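PDB 3OK8: brain-specific angiogenesis inhibitor 1-associated protein 2-like protein 2 from Mus musculus, which binds phosphoinositides, including phosphatidylinositol 4,5-bisphosphate, and induces planar or gently curved membrane structures, the part described here being its dimeric IMD (I-BAR) domain. Local coordinates for residues 5-10 against 169-174; 15-20 against 180-185; 81-86 against 208-213; 41-46 against 89-94. All blocks are in the same frame, centred on the assembly; numbering follows the deposited sequence. Where two conformers were deposited one is given.

Contact 1 (5-10 against 169-174); sequences PEMDQF and AFVSES
Phe10 and Val171 form a small apolar contact, partly buried, between the start of helix 5-66 and the body of helix 153-217. Their side chains cross at about a right angle. The CG1 methyl of Val171 is pressed against the root of the aromatic ring, 3.3 Å from Phe10 CG and 3.4 Å from Phe10 CB, lying oblique to the ring. This packing is tight, and Val171 itself sits away from a staggered rotamer (chi1 119°), which suggests some strain or an uncertain placement of its methyls. Further along, Phe10 CE1 comes to 3.9 Å from the backbone CA of Ser172. A serine suits that spot, its small side chain leaving room for the rim of the ring. The other methyl of Val171, CG2, meets Met7 SD at 4.3 Å, so the branched valine fits between two residues nearly one helical turn apart. The two short segments run in roughly the same direction, 31° apart with axes 10.1 Å from each other, as expected for the first and third helices of the up-down-up three-helix bundle of an IMD domain. The N-terminal helix of this domain inserts into lipid bilayers; in the crystal its first turns rest on helix 153-217. Met7 extends the apolar patch over Met167, and Tyr128 of helix 71-147 packs on Val171. Lys175 makes a cation-pi contact with the Phe10 ring. An alanine in place of Phe10 would probably leave the CG1 methyl of Val171 without its cover and Lys175 without its aromatic partner.

Contact 2 (15-20 against 180-185); sequences MAIYKS and LEEKRR
With CG anti to the backbone N (chi1 176°) and the chain extended beyond it (chi2 173°), Glu182 reaches straight across to helix 5-66 and brings its carboxylate up to Ile17 and Ser20. The same oxygen does all the touching: Glu182 OE2 lies 3.9 Å from Ser20 CB and 4.1 Å from Ile17 CG2. These are van der Waals contacts with carbon, and the side chains of Ile17 and Glu182 meet at about a right angle. A water donates to Glu182 OE2 at 2.8 Å and has a weak, long contact with Ser20 OG (3.5 Å). A small hydroxyl residue suits this position because it lets the carboxylate and its water come close, whereas Ile17 supplies an apolar flank that also packs on Ala178. The two segments are neighbouring stretches of the first and third helices of the IMD three-helix bundle. At this level the dimer also takes part, for Ser67 of the second subunit packs on Glu182. On another side of helix 153-217, charge is settled locally. Glu181 OE1 is met nearly end-on by Arg184 NH2 (3.1 Å) and lies in the plane of that guanidinium, while Glu181 OE2 is approached from above the carboxylate plane by Arg185 NH2 at 2.8 Å. Arg185 NH2 also bonds to the carbonyl O of Glu181 at 2.7 Å, arriving from the face opposite to the backbone N of Arg185. Arg185 NE makes a salt bridge to Asp113 of helix 71-147, which extends the network to the middle helix.

Contact 3 (81-86 against 208-213); sequences SDTQRH and RGMLQN
In the IMD three-helix bundle the second and third helices run in opposite senses, and Thr83 and His86 of helix 71-147 meet Met210 and Leu211 of helix 153-217 where these two pack. The segment axes stand 11.3 Å apart at an angle of 167°, a spacing that long side chains have to bridge. Met210 does most of this. Its CG sits between the backbone N and the carbonyl carbon (chi1 48°), and the chain bends at chi3 (-85°), delivering the terminal methyl to the facing helix. There Met210 CE lies 3.7 Å from Thr83 CG2 and equally 3.7 Å from His86 CB, touching two residues that are nearly one turn apart. The flexible thioether suits this role, because it can follow the groove between them. The side chains of Thr83 and Met210 lie alongside one another, pointing opposite ways. Thr83 CG2 also receives Leu211 CD2 at 4.2 Å, so that its methyl takes the apolar side of the residue while OG1 is spent on a hydrogen bond to Gln79 O in its own helix. Threonine thus places a methyl in a buried setting without leaving its hydroxyl unmatched. Arg208 and Gln212 both pack on Leu201 of the second subunit, and Leu211 has an apolar neighbour there in Phe200. Apolar packing between antiparallel helices, continued by Leu211 across the subunit boundary, is typical of the antiparallel dimer of three-helix bundles that makes an I-BAR domain.

Contact 4 (41-46 against 89-94); sequences RAFHAL and SDLEVV
Glu92 OE2 makes the closest polar approach across these segments, 3.6 Å from His44 ND1, too long to count as a hydrogen bond. The oxygen comes in at the edge of the imidazole, near its plane, and lies 4.0 Å from His44 CE1; the ring and the carboxylate are turned 47° against each other. Glu92 was modelled in two conformers, so this pairing is doubtful in detail. If the histidine carried a proton on both nitrogens, the carboxylate would probably be drawn to it electrostatically, and polar side chains suit a place at the surface. His44, with CG beside the backbone N (chi1 -69°), turns its ND1 edge toward Glu92, whose chain is extended beyond CG; the two side chains cross at about a right angle. These segments belong to the first two helices of the IMD bundle, which pack here at a surface contact and run in opposite senses. The apolar half of the meeting lies beside the polar one, where Phe43 CE1 approaches Leu91 CD2 at 4.2 Å, the methyl being oblique to the ring. A broad aromatic suits Phe43 because it has several neighbours to serve: Tyr39, whose ring is nearly parallel to it, and Leu46 of the second subunit. Leu91 in turn packs on Phe203 of helix 153-217, which brings the third helix up to this pair. The Leu46 side chains of the two subunits also pack on one another.

Overall arrangement
Together the four contacts sample every pairing of the three long helices. Contacts 1 and 2 both join helix 5-66 to helix 153-217, their centres 16 Å apart; contact 3 joins helix 71-147 to helix 153-217, and contact 4 joins helix 5-66 to helix 71-147. Contacts 1 and 3 lie on opposite sides of the chain's centre, about 61 Å apart between centres, whereas contacts 3 and 4 are neighbours. Contacts 1 to 3 are partly buried and contact 4 is at the surface. Contacts 1 and 3 are apolar, contact 2 sets a carboxylate against carbon atoms, with a water that bridges only weakly, and contact 4 is mixed. The second subunit touches all but contact 1.

Contact 1 (5-10 against 169-174)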
# COMPACT_ATOMS: atom_id res chain seq x y z
N PRO A 5 50.27 -6.69 26.70
CA PRO A 5 49.61 -5.51 26.14
C PRO A 5 48.69 -5.90 24.98
O PRO A 5 47.56 -5.42 24.89
CB PRO A 5 50.78 -4.65 25.63
CG PRO A 5 51.98 -5.18 26.32
CD PRO A 5 51.73 -6.64 26.48
N GLU A 6 49.19 -6.77 24.11
CA GLU A 6 48.41 -7.28 23.00
C GLU A 6 47.17 -8.03 23.47
O GLU A 6 46.17 -8.12 22.75
CB GLU A 6 49.26 -8.20 22.12
CG GLU A 6 48.50 -8.79 20.94
CD GLU A 6 49.40 -9.54 19.97
OE1 GLU A 6 48.92 -10.48 19.30
OE2 GLU A 6 50.60 -9.20 19.89
N MET A 7 47.21 -8.56 24.69
CA MET A 7 46.11 -9.38 25.20
C MET A 7 44.95 -8.60 25.80
O MET A 7 43.81 -9.02 25.66
CB MET A 7 46.60 -10.43 26.18
CG MET A 7 47.19 -11.63 25.50
SD MET A 7 46.56 -13.13 26.23
CE MET A 7 48.01 -14.18 26.11
N ASP A 8 45.23 -7.49 26.47
CA ASP A 8 44.14 -6.63 26.90
C ASP A 8 43.47 -6.03 25.66
O ASP A 8 42.33 -5.58 25.71
CB ASP A 8 44.61 -5.53 27.86
CG ASP A 8 43.48 -5.00 28.73
OD1 ASP A 8 43.15 -3.80 28.63
OD2 ASP A 8 42.92 -5.79 29.52
N GLN A 9 44.20 -6.02 24.55
CA GLN A 9 43.65 -5.59 23.27
C GLN A 9 42.58 -6.57 22.80
O GLN A 9 41.44 -6.20 22.56
CB GLN A 9 44.76 -5.47 22.23
CG GLN A 9 44.30 -5.68 20.79
CD GLN A 9 43.42 -4.55 20.29
OE1 GLN A 9 43.38 -3.46 20.89
NE2 GLN A 9 42.71 -4.80 19.19
N PHE A 10 42.95 -7.84 22.66
CA PHE A 10 41.97 -8.86 22.33
C PHE A 10 40.81 -8.79 23.30
O PHE A 10 39.64 -8.80 22.89
CB PHE A 10 42.61 -10.25 22.35
CG PHE A 10 43.27 -10.62 21.06
CD1 PHE A 10 42.63 -11.45 20.16
CD2 PHE A 10 44.52 -10.12 20.74
CE1 PHE A 10 43.23 -11.78 18.96
CE2 PHE A 10 45.13 -10.45 19.55
CZ PHE A 10 44.48 -11.29 18.66
N ALA A 169 45.69 -18.78 22.27
CA ALA A 169 44.74 -19.58 21.52
C ALA A 169 43.31 -19.21 21.87
O ALA A 169 42.52 -18.88 20.98
CB ALA A 169 44.96 -21.05 21.78
N PHE A 170 42.99 -19.28 23.16
CA PHE A 170 41.67 -18.94 23.71
C PHE A 170 41.21 -17.53 23.34
O PHE A 170 40.14 -17.35 22.78
CB PHE A 170 41.70 -19.12 25.24
CG PHE A 170 40.69 -18.28 25.99
CD1 PHE A 170 41.01 -16.99 26.40
CD2 PHE A 170 39.45 -18.79 26.32
CE1 PHE A 170 40.10 -16.22 27.10
CE2 PHE A 170 38.54 -18.03 27.02
CZ PHE A 170 38.86 -16.74 27.41
N VAL A 171 42.03 -16.54 23.66
CA VAL A 171 41.75 -15.16 23.33
C VAL A 171 41.52 -14.95 21.84
O VAL A 171 40.65 -14.18 21.43
CB VAL A 171 42.90 -14.24 23.82
CG1 VAL A 171 43.54 -13.51 22.66
CG2 VAL A 171 42.43 -13.29 24.91
N SER A 172 42.29 -15.65 21.02
CA SER A 172 42.19 -15.51 19.57
C SER A 172 40.90 -16.15 19.06
O SER A 172 40.24 -15.63 18.17
CB SER A 172 43.40 -16.17 18.90
OG SER A 172 43.26 -16.20 17.49
N GLU A 173 40.56 -17.28 19.66
CA GLU A 173 39.37 -18.03 19.29
C GLU A 173 38.09 -17.32 19.73
O GLU A 173 37.07 -17.37 19.03
CB GLU A 173 39.44 -19.43 19.90
CG GLU A 173 38.15 -20.24 19.80
CD GLU A 173 37.76 -20.55 18.36
OE1 GLU A 173 38.67 -20.85 17.55
OE2 GLU A 173 36.54 -20.49 18.03
N SER A 174 38.14 -16.66 20.88
CA SER A 174 37.00 -15.94 21.43
C SER A 174 36.60 -14.76 20.55
O SER A 174 35.40 -14.54 20.32
CB SER A 174 37.32 -15.43 22.83
OG SER A 174 37.34 -16.50 23.75

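Contact 2 (15-20 against 180-185)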
# COMPACT_ATOMS: atom_id res chain seq x y z
N MET A 15 35.23 -7.54 23.85
CA MET A 15 34.23 -6.95 24.73
C MET A 15 33.41 -5.89 23.99
O MET A 15 32.22 -5.76 24.23
CB MET A 15 34.92 -6.35 25.95
CG MET A 15 35.23 -7.39 27.01
SD MET A 15 33.72 -7.93 27.84
CE MET A 15 34.01 -9.69 27.95
N ALA A 16 34.06 -5.17 23.09
CA ALA A 16 33.40 -4.17 22.27
C ALA A 16 32.32 -4.81 21.39
O ALA A 16 31.33 -4.16 21.05
CB ALA A 16 34.42 -3.46 21.40
N ILE A 17 32.53 -6.07 21.03
CA ILE A 17 31.62 -6.79 20.16
C ILE A 17 30.39 -7.32 20.90
O ILE A 17 29.26 -7.13 20.44
CB ILE A 17 32.32 -7.96 19.47
CG1 ILE A 17 33.32 -7.43 18.45
CG2 ILE A 17 31.28 -8.88 18.82
CD1 ILE A 17 34.17 -8.51 17.81
N TYR A 18 30.62 -7.98 22.03
CA TYR A 18 29.52 -8.36 22.91
C TYR A 18 28.70 -7.15 23.35
O TYR A 18 27.48 -7.24 23.52
CB TYR A 18 30.04 -9.10 24.13
CG TYR A 18 30.43 -10.51 23.81
CD1 TYR A 18 29.46 -11.42 23.39
CD2 TYR A 18 31.75 -10.94 23.89
CE1 TYR A 18 29.80 -12.72 23.07
CE2 TYR A 18 32.10 -12.24 23.57
CZ TYR A 18 31.11 -13.12 23.17
OH TYR A 18 31.42 -14.41 22.84
N LYS A 19 29.37 -6.01 23.54
CA LYS A 19 28.66 -4.80 23.93
C LYS A 19 27.90 -4.18 22.76
O LYS A 19 26.89 -3.52 22.97
CB LYS A 19 29.57 -3.79 24.60
CG LYS A 19 29.74 -4.01 26.11
CD LYS A 19 30.62 -5.24 26.41
CE LYS A 19 30.48 -5.70 27.86
NZ LYS A 19 31.14 -4.75 28.82
N SER A 20 28.39 -4.37 21.53
CA SER A 20 27.65 -3.90 20.36
C SER A 20 26.35 -4.68 20.23
O SER A 20 25.30 -4.13 19.88
CB SER A 20 28.46 -4.08 19.07
OG SER A 20 29.30 -2.97 18.82
N LEU A 180 31.71 -13.82 14.87
CA LEU A 180 30.79 -14.70 14.18
C LEU A 180 29.35 -14.48 14.63
O LEU A 180 28.46 -14.31 13.81
CB LEU A 180 31.20 -16.16 14.37
CG LEU A 180 30.53 -17.19 13.46
CD1 LEU A 180 30.53 -16.76 12.00
CD2 LEU A 180 31.22 -18.54 13.60
N GLU A 181 29.13 -14.49 15.95
CA GLU A 181 27.83 -14.25 16.55
C GLU A 181 27.21 -12.94 16.06
O GLU A 181 26.01 -12.85 15.79
CB GLU A 181 27.95 -14.21 18.07
CG GLU A 181 28.29 -15.56 18.69
CD GLU A 181 27.23 -16.61 18.43
OE1 GLU A 181 27.57 -17.66 17.84
OE2 GLU A 181 26.06 -16.40 18.83
N GLU A 182 28.04 -11.91 15.99
CA GLU A 182 27.59 -10.62 15.51
C GLU A 182 27.09 -10.76 14.09
O GLU A 182 25.98 -10.32 13.76
CB GLU A 182 28.73 -9.61 15.56
CG GLU A 182 28.40 -8.25 15.00
CD GLU A 182 29.51 -7.27 15.23
OE1 GLU A 182 30.54 -7.36 14.53
OE2 GLU A 182 29.37 -6.41 16.14
N LYS A 183 27.91 -11.38 13.25
CA LYS A 183 27.53 -11.57 11.85
C LYS A 183 26.27 -12.42 11.70
O LYS A 183 25.44 -12.17 10.83
CB LYS A 183 28.67 -12.19 11.04
CG LYS A 183 28.37 -12.32 9.55
CD LYS A 183 29.57 -12.83 8.74
CE LYS A 183 29.41 -12.49 7.26
NZ LYS A 183 30.54 -12.97 6.41
N ARG A 184 26.13 -13.43 12.56
CA ARG A 184 24.99 -14.31 12.48
C ARG A 184 23.68 -13.55 12.70
O ARG A 184 22.66 -13.87 12.09
CB ARG A 184 25.12 -15.44 13.49
CG ARG A 184 26.00 -16.58 12.98
CD ARG A 184 26.38 -17.56 14.07
NE ARG A 184 26.91 -18.79 13.50
CZ ARG A 184 27.50 -19.76 14.19
NH1 ARG A 184 27.95 -20.86 13.58
NH2 ARG A 184 27.65 -19.65 15.51
N ARG A 185 23.74 -12.54 13.55
CA ARG A 185 22.57 -11.72 13.86
C ARG A 185 22.26 -10.69 12.78
O ARG A 185 21.09 -10.45 12.48
CB ARG A 185 22.70 -11.10 15.26
CG ARG A 185 22.43 -12.13 16.35
CD ARG A 185 23.24 -11.93 17.63
NE ARG A 185 23.03 -13.05 18.54
CZ ARG A 185 23.66 -14.22 18.44
NH1 ARG A 185 23.42 -15.19 19.31
NH2 ARG A 185 24.55 -14.42 17.47
O HOH W 1 31.10 -4.27 16.16

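Contact 3 (81-86 against 208-213)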
# COMPACT_ATOMS: atom_id res chain seq x y z
N SER A 81 -14.44 -2.97 -8.02
CA SER A 81 -14.46 -3.24 -6.58
C SER A 81 -14.07 -4.70 -6.30
O SER A 81 -13.28 -4.96 -5.40
CB SER A 81 -15.82 -2.94 -5.96
OG SER A 81 -16.75 -3.97 -6.25
N ASP A 82 -14.64 -5.63 -7.05
CA ASP A 82 -14.24 -7.03 -6.92
C ASP A 82 -12.73 -7.21 -7.05
O ASP A 82 -12.12 -7.94 -6.26
CB ASP A 82 -14.98 -7.90 -7.95
CG ASP A 82 -16.46 -8.02 -7.65
OD1 ASP A 82 -16.90 -7.47 -6.61
OD2 ASP A 82 -17.18 -8.65 -8.45
N THR A 83 -12.12 -6.53 -8.03
CA THR A 83 -10.67 -6.60 -8.23
C THR A 83 -9.90 -6.08 -7.03
O THR A 83 -8.94 -6.71 -6.57
CB THR A 83 -10.21 -5.78 -9.44
OG1 THR A 83 -10.86 -6.26 -10.61
CG2 THR A 83 -8.68 -5.88 -9.63
N GLN A 84 -10.30 -4.91 -6.54
CA GLN A 84 -9.64 -4.33 -5.40
C GLN A 84 -9.79 -5.30 -4.23
O GLN A 84 -8.82 -5.56 -3.50
CB GLN A 84 -10.19 -2.94 -5.08
CG GLN A 84 -9.65 -2.35 -3.77
CD GLN A 84 -10.33 -2.95 -2.56
OE1 GLN A 84 -9.80 -2.93 -1.45
NE2 GLN A 84 -11.53 -3.51 -2.78
N ARG A 85 -10.97 -5.90 -4.05
CA ARG A 85 -11.13 -6.88 -2.98
C ARG A 85 -10.09 -8.00 -3.10
O ARG A 85 -9.51 -8.41 -2.10
CB ARG A 85 -12.53 -7.45 -2.96
CG ARG A 85 -12.83 -8.30 -1.74
CD ARG A 85 -14.33 -8.52 -1.57
NE ARG A 85 -14.97 -9.13 -2.73
CZ ARG A 85 -15.86 -8.52 -3.52
NH1 ARG A 85 -16.39 -9.17 -4.55
NH2 ARG A 85 -16.23 -7.27 -3.27
N HIS A 86 -9.82 -8.46 -4.32
CA HIS A 86 -8.86 -9.54 -4.54
C HIS A 86 -7.43 -9.12 -4.23
O HIS A 86 -6.73 -9.83 -3.52
CB HIS A 86 -8.93 -10.06 -5.98
CG HIS A 86 -10.25 -10.65 -6.33
ND1 HIS A 86 -10.83 -11.66 -5.60
CD2 HIS A 86 -11.10 -10.39 -7.36
CE1 HIS A 86 -11.99 -11.99 -6.15
NE2 HIS A 86 -12.18 -11.23 -7.21
N ARG A 208 -0.09 -7.53 -10.92
CA ARG A 208 0.22 -7.11 -12.27
C ARG A 208 -0.45 -8.04 -13.26
O ARG A 208 -0.92 -7.62 -14.32
CB ARG A 208 1.73 -7.09 -12.53
CG ARG A 208 2.10 -6.24 -13.72
CD ARG A 208 3.58 -6.15 -13.90
NE ARG A 208 4.10 -7.26 -14.67
CZ ARG A 208 4.61 -7.15 -15.89
NH1 ARG A 208 5.06 -8.23 -16.52
NH2 ARG A 208 4.66 -5.96 -16.48
N GLY A 209 -0.52 -9.33 -12.91
CA GLY A 209 -1.19 -10.31 -13.72
C GLY A 209 -2.62 -9.92 -14.09
O GLY A 209 -2.97 -9.86 -15.26
N MET A 210 -3.45 -9.65 -13.08
CA MET A 210 -4.86 -9.37 -13.34
C MET A 210 -5.13 -7.99 -13.91
O MET A 210 -6.15 -7.78 -14.55
CB MET A 210 -5.71 -9.60 -12.10
CG MET A 210 -5.17 -8.98 -10.87
SD MET A 210 -5.69 -10.01 -9.49
CE MET A 210 -7.32 -9.33 -9.19
N LEU A 211 -4.23 -7.04 -13.66
CA LEU A 211 -4.45 -5.70 -14.16
C LEU A 211 -4.12 -5.57 -15.64
O LEU A 211 -4.61 -4.66 -16.30
CB LEU A 211 -3.68 -4.66 -13.34
CG LEU A 211 -4.30 -4.33 -11.99
CD1 LEU A 211 -3.68 -3.08 -11.40
CD2 LEU A 211 -5.81 -4.15 -12.12
N GLN A 212 -3.33 -6.49 -16.17
CA GLN A 212 -2.95 -6.42 -17.57
C GLN A 212 -4.14 -6.80 -18.44
O GLN A 212 -4.25 -6.38 -19.60
CB GLN A 212 -1.74 -7.32 -17.86
CG GLN A 212 -0.53 -6.90 -17.04
CD GLN A 212 0.78 -7.43 -17.60
OE1 GLN A 212 1.67 -6.65 -17.95
NE2 GLN A 212 0.89 -8.74 -17.71
N ASN A 213 -5.04 -7.61 -17.88
CA ASN A 213 -6.25 -7.97 -18.58
C ASN A 213 -7.42 -7.07 -18.19
O ASN A 213 -8.13 -6.61 -19.06
CB ASN A 213 -6.58 -9.46 -18.41
CG ASN A 213 -7.23 -9.77 -17.08
OD1 ASN A 213 -8.41 -9.49 -16.87
ND2 ASN A 213 -6.46 -10.35 -16.17

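Contact 4 (41-46 against 89-94)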
# COMPACT_ATOMS: atom_id res chain seq x y z
N ARG A 41 -0.40 -1.64 11.69
CA ARG A 41 -1.61 -0.88 11.96
C ARG A 41 -1.93 0.09 10.83
O ARG A 41 -3.08 0.24 10.45
CB ARG A 41 -1.54 -0.18 13.32
CG ARG A 41 -1.73 -1.14 14.51
CD ARG A 41 -1.76 -0.41 15.86
NE ARG A 41 -0.45 0.12 16.23
CZ ARG A 41 0.42 -0.50 17.02
NH1 ARG A 41 0.13 -1.68 17.56
NH2 ARG A 41 1.59 0.06 17.30
N ALA A 42 -0.91 0.75 10.27
CA ALA A 42 -1.13 1.57 9.08
C ALA A 42 -1.66 0.75 7.92
O ALA A 42 -2.59 1.18 7.25
CB ALA A 42 0.13 2.30 8.66
N PHE A 43 -1.06 -0.42 7.69
CA PHE A 43 -1.55 -1.36 6.67
C PHE A 43 -3.02 -1.71 6.87
O PHE A 43 -3.79 -1.71 5.92
CB PHE A 43 -0.78 -2.68 6.72
CG PHE A 43 0.41 -2.75 5.80
CD1 PHE A 43 0.24 -2.76 4.42
CD2 PHE A 43 1.70 -2.86 6.33
CE1 PHE A 43 1.35 -2.85 3.57
CE2 PHE A 43 2.81 -2.95 5.49
CZ PHE A 43 2.64 -2.94 4.11
N HIS A 44 -3.40 -2.05 8.09
CA HIS A 44 -4.76 -2.49 8.37
C HIS A 44 -5.75 -1.34 8.15
O HIS A 44 -6.89 -1.56 7.75
CB HIS A 44 -4.87 -3.03 9.80
CG HIS A 44 -4.14 -4.32 10.04
ND1 HIS A 44 -4.28 -5.42 9.22
CD2 HIS A 44 -3.29 -4.69 11.02
CE1 HIS A 44 -3.54 -6.41 9.69
NE2 HIS A 44 -2.92 -5.99 10.78
N ALA A 45 -5.30 -0.13 8.43
CA ALA A 45 -6.09 1.08 8.22
C ALA A 45 -6.25 1.40 6.74
O ALA A 45 -7.31 1.86 6.31
CB ALA A 45 -5.47 2.26 8.96
N LEU A 46 -5.19 1.18 5.95
CA LEU A 46 -5.29 1.43 4.51
C LEU A 46 -6.27 0.45 3.90
O LEU A 46 -7.13 0.84 3.13
CB LEU A 46 -3.94 1.32 3.80
CG LEU A 46 -3.96 1.61 2.29
CD1 LEU A 46 -4.14 3.11 1.99
CD2 LEU A 46 -2.72 1.10 1.64
N SER A 89 -6.85 -9.19 -0.68
CA SER A 89 -6.68 -10.54 -0.14
C SER A 89 -5.23 -10.96 -0.31
O SER A 89 -4.63 -11.50 0.61
CB SER A 89 -7.59 -11.52 -0.86
OG SER A 89 -8.93 -11.09 -0.81
N ASP A 90 -4.70 -10.68 -1.50
CA ASP A 90 -3.34 -10.98 -1.89
C ASP A 90 -2.37 -10.25 -1.00
O ASP A 90 -1.33 -10.79 -0.63
CB ASP A 90 -3.11 -10.51 -3.33
CG ASP A 90 -3.52 -11.55 -4.35
OD1 ASP A 90 -3.88 -12.68 -3.94
OD2 ASP A 90 -3.49 -11.24 -5.56
N LEU A 91 -2.70 -9.01 -0.66
CA LEU A 91 -1.76 -8.20 0.08
C LEU A 91 -1.76 -8.54 1.57
O LEU A 91 -0.71 -8.48 2.20
CB LEU A 91 -2.00 -6.70 -0.13
CG LEU A 91 -0.93 -5.85 0.55
CD1 LEU A 91 0.41 -5.95 -0.18
CD2 LEU A 91 -1.36 -4.39 0.71
N GLU A 92 -2.91 -8.91 2.13
CA GLU A 92 -2.95 -9.28 3.54
C GLU A 92 -2.25 -10.63 3.77
O GLU A 92 -2.22 -11.16 4.89
CB GLU A 92 -4.37 -9.24 4.11
CG GLU A 92 -4.47 -8.55 5.49
CD GLU A 92 -5.81 -7.85 5.74
OE1 GLU A 92 -6.57 -7.60 4.77
OE2 GLU A 92 -6.11 -7.55 6.91
N VAL A 93 -1.67 -11.18 2.70
CA VAL A 93 -0.83 -12.37 2.81
C VAL A 93 0.59 -11.97 3.14
O VAL A 93 1.20 -12.50 4.07
CB VAL A 93 -0.80 -13.19 1.51
CG1 VAL A 93 0.00 -14.46 1.71
CG2 VAL A 93 -2.23 -13.49 1.03
N VAL A 94 1.12 -11.03 2.37
CA VAL A 94 2.41 -10.41 2.63
C VAL A 94 2.45 -9.76 4.01
O VAL A 94 3.45 -9.87 4.74
CB VAL A 94 2.67 -9.32 1.58
CG1 VAL A 94 4.07 -8.74 1.72
CG2 VAL A 94 2.41 -9.87 0.18